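Local coordinates for protein putative HTH-type transcriptional regulator ytcD (Bacillus subtilis, PDB 2HZT) that probably binds DNA through a winged helix-turn-helix domain of the HxlR type and so regulates transcription, at residues G26-E32 with K69-E73. Coordinates in Å, arbitrary orientation, origin at the centre of the assembly. Numbering follows the deposited sequence.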
loop_
_atom_site.group_PDB
_atom_site.type_symbol
_atom_site.label_atom_id
_atom_site.label_comp_id
_atom_site.label_asym_id
_atom_site.label_seq_id
_atom_site.Cartn_x
_atom_site.Cartn_y
_atom_site.Cartn_z
ATOM N N GLY A 26 -5.705 -12.351 -15.641
ATOM C CA GLY A 26 -5.276 -13.683 -16.028
ATOM C C GLY A 26 -3.794 -13.909 -15.796
ATOM O O GLY A 26 -3.055 -12.975 -15.485
ATOM N N LYS A 27 -3.357 -15.153 -15.944
ATOM C CA LYS A 27 -1.955 -15.492 -15.747
ATOM C C LYS A 27 -1.078 -14.748 -16.752
ATOM O O LYS A 27 -1.530 -14.416 -17.847
ATOM C CB LYS A 27 -1.766 -17.005 -15.892
ATOM C CG LYS A 27 -2.241 -17.570 -17.221
ATOM C CD LYS A 27 -2.259 -19.095 -17.194
ATOM C CE LYS A 27 -2.678 -19.670 -18.542
ATOM N NZ LYS A 27 -1.715 -19.319 -19.627
ATOM N N LYS A 28 0.171 -14.484 -16.372
ATOM C CA LYS A 28 1.113 -13.780 -17.239
ATOM C C LYS A 28 2.548 -14.133 -16.858
ATOM O O LYS A 28 2.824 -14.463 -15.706
ATOM C CB LYS A 28 0.912 -12.262 -17.109
ATOM C CG LYS A 28 -0.511 -11.812 -17.405
ATOM C CD LYS A 28 -0.726 -10.323 -17.238
ATOM C CE LYS A 28 -2.136 -9.962 -17.692
ATOM N NZ LYS A 28 -2.466 -8.527 -17.484
ATOM N N ARG A 29 3.465 -14.079 -17.820
ATOM C CA ARG A 29 4.863 -14.367 -17.505
ATOM C C ARG A 29 5.557 -13.036 -17.243
ATOM O O ARG A 29 4.992 -11.986 -17.520
ATOM C CB ARG A 29 5.544 -15.142 -18.651
ATOM C CG ARG A 29 5.340 -14.575 -20.043
ATOM C CD ARG A 29 5.714 -15.603 -21.117
ATOM N NE ARG A 29 7.133 -15.952 -21.076
ATOM C CZ ARG A 29 7.721 -16.813 -21.900
ATOM N NH1 ARG A 29 7.012 -17.427 -22.841
ATOM N NH2 ARG A 29 9.021 -17.057 -21.789
ATOM N N THR A 30 6.767 -13.073 -16.694
ATOM C CA THR A 30 7.490 -11.839 -16.394
ATOM C C THR A 30 7.591 -10.861 -17.569
ATOM O O THR A 30 7.456 -9.652 -17.385
ATOM C CB THR A 30 8.915 -12.135 -15.870
ATOM O OG1 THR A 30 9.622 -12.944 -16.818
ATOM C CG2 THR A 30 8.850 -12.863 -14.532
ATOM N N SER A 31 7.810 -11.380 -18.774
ATOM C CA SER A 31 7.935 -10.529 -19.956
ATOM C C SER A 31 6.693 -9.672 -20.201
ATOM O O SER A 31 6.803 -8.478 -20.482
ATOM C CB SER A 31 8.231 -11.380 -21.198
ATOM O OG SER A 31 7.119 -12.181 -21.559
ATOM N N GLU A 32 5.513 -10.273 -20.088
ATOM C CA GLU A 32 4.274 -9.532 -20.300
ATOM C C GLU A 32 4.134 -8.447 -19.230
ATOM O O GLU A 32 3.856 -7.285 -19.537
ATOM C CB GLU A 32 3.071 -10.475 -20.225
ATOM C CG GLU A 32 3.179 -11.707 -21.108
ATOM C CD GLU A 32 2.136 -12.761 -20.762
ATOM O OE1 GLU A 32 0.926 -12.481 -20.904
ATOM O OE2 GLU A 32 2.533 -13.866 -20.343
ATOM N N LYS A 69 9.213 -22.241 -19.696
ATOM C CA LYS A 69 8.445 -21.012 -19.520
ATOM C C LYS A 69 7.714 -20.999 -18.176
ATOM O O LYS A 69 7.223 -22.028 -17.715
ATOM C CB LYS A 69 7.467 -20.896 -20.695
ATOM C CG LYS A 69 6.166 -20.167 -20.443
ATOM C CD LYS A 69 5.226 -20.459 -21.604
ATOM C CE LYS A 69 3.786 -20.077 -21.305
ATOM N NZ LYS A 69 2.876 -20.561 -22.384
ATOM N N VAL A 70 7.650 -19.826 -17.553
ATOM C CA VAL A 70 7.004 -19.677 -16.254
ATOM C C VAL A 70 5.979 -18.548 -16.244
ATOM O O VAL A 70 6.254 -17.453 -16.729
ATOM C CB VAL A 70 8.057 -19.391 -15.157
ATOM C CG1 VAL A 70 7.381 -19.168 -13.812
ATOM C CG2 VAL A 70 9.039 -20.544 -15.073
ATOM N N GLU A 71 4.799 -18.822 -15.693
ATOM C CA GLU A 71 3.743 -17.817 -15.602
ATOM C C GLU A 71 3.298 -17.635 -14.154
ATOM O O GLU A 71 3.585 -18.473 -13.295
ATOM C CB GLU A 71 2.533 -18.214 -16.446
ATOM C CG GLU A 71 2.857 -18.532 -17.892
ATOM C CD GLU A 71 1.615 -18.653 -18.743
ATOM O OE1 GLU A 71 0.643 -19.289 -18.289
ATOM O OE2 GLU A 71 1.611 -18.115 -19.871
ATOM N N TYR A 72 2.587 -16.542 -13.898
ATOM C CA TYR A 72 2.092 -16.230 -12.558
ATOM C C TYR A 72 0.592 -15.989 -12.589
ATOM O O TYR A 72 0.074 -15.392 -13.530
ATOM C CB TYR A 72 2.807 -14.988 -12.027
ATOM C CG TYR A 72 4.289 -15.186 -11.874
ATOM C CD1 TYR A 72 4.820 -15.737 -10.707
ATOM C CD2 TYR A 72 5.163 -14.870 -12.914
ATOM C CE1 TYR A 72 6.180 -15.967 -10.578
ATOM C CE2 TYR A 72 6.526 -15.103 -12.797
ATOM C CZ TYR A 72 7.027 -15.650 -11.629
ATOM O OH TYR A 72 8.377 -15.880 -11.509
ATOM N N GLU A 73 -0.110 -16.461 -11.563
ATOM C CA GLU A 73 -1.551 -16.279 -11.492
ATOM C C GLU A 73 -1.966 -15.876 -10.083
ATOM O O GLU A 73 -1.296 -16.202 -9.105
ATOM C CB GLU A 73 -2.279 -17.572 -11.876
ATOM C CG GLU A 73 -2.315 -18.620 -10.763
ATOM C CD GLU A 73 -3.032 -19.899 -11.177
ATOM O OE1 GLU A 73 -4.028 -19.806 -11.927
ATOM O OE2 GLU A 73 -2.613 -20.992 -10.735
HETATM O O HOH W 1 8.098 -15.481 -16.832
HETATM O O HOH W 2 0.330 -15.687 -20.672
#
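Lys27 NZ meets Glu71 OE1 at 2.7 Å in a salt bridge, while Lys69 NZ lies at a long 3.7 Å from Glu71 OE2, so the carboxylate sits between two lysines. Beside it, Lys28 and Tyr72 form an antiparallel hydrogen-bonded pair: Lys28 N donates to Tyr72 O (3.0 Å) and Tyr72 N to Lys28 O (2.8 Å). In winged helix-turn-helix domains the short segment leading into the first helix of the helix-turn-helix, here 30-36, commonly pairs with the wing hairpin; here the pairing comes down to the single Lys28-Tyr72 bridge to strand 69-74, which is hydrogen-bonded on its other edge to strand 58-63. The chain then turns into helix 30-36 with Arg29 as N-cap residue, Arg29 N donating a hydrogen bond to Glu32 OE2 (2.7 Å). Beyond the bridge one water joins Thr30 N to Val70 O; a second donates to both Glu32 OE2 and Glu71 OE2, bridging like charges 4.4 Å apart. Farther out, the Arg29 guanidinium has Lys69 CG over one face, and Thr30 CG2 lies 3.7 Å from Tyr72 CE2, both side chains also touching Leu49 of the following helix, 42-54.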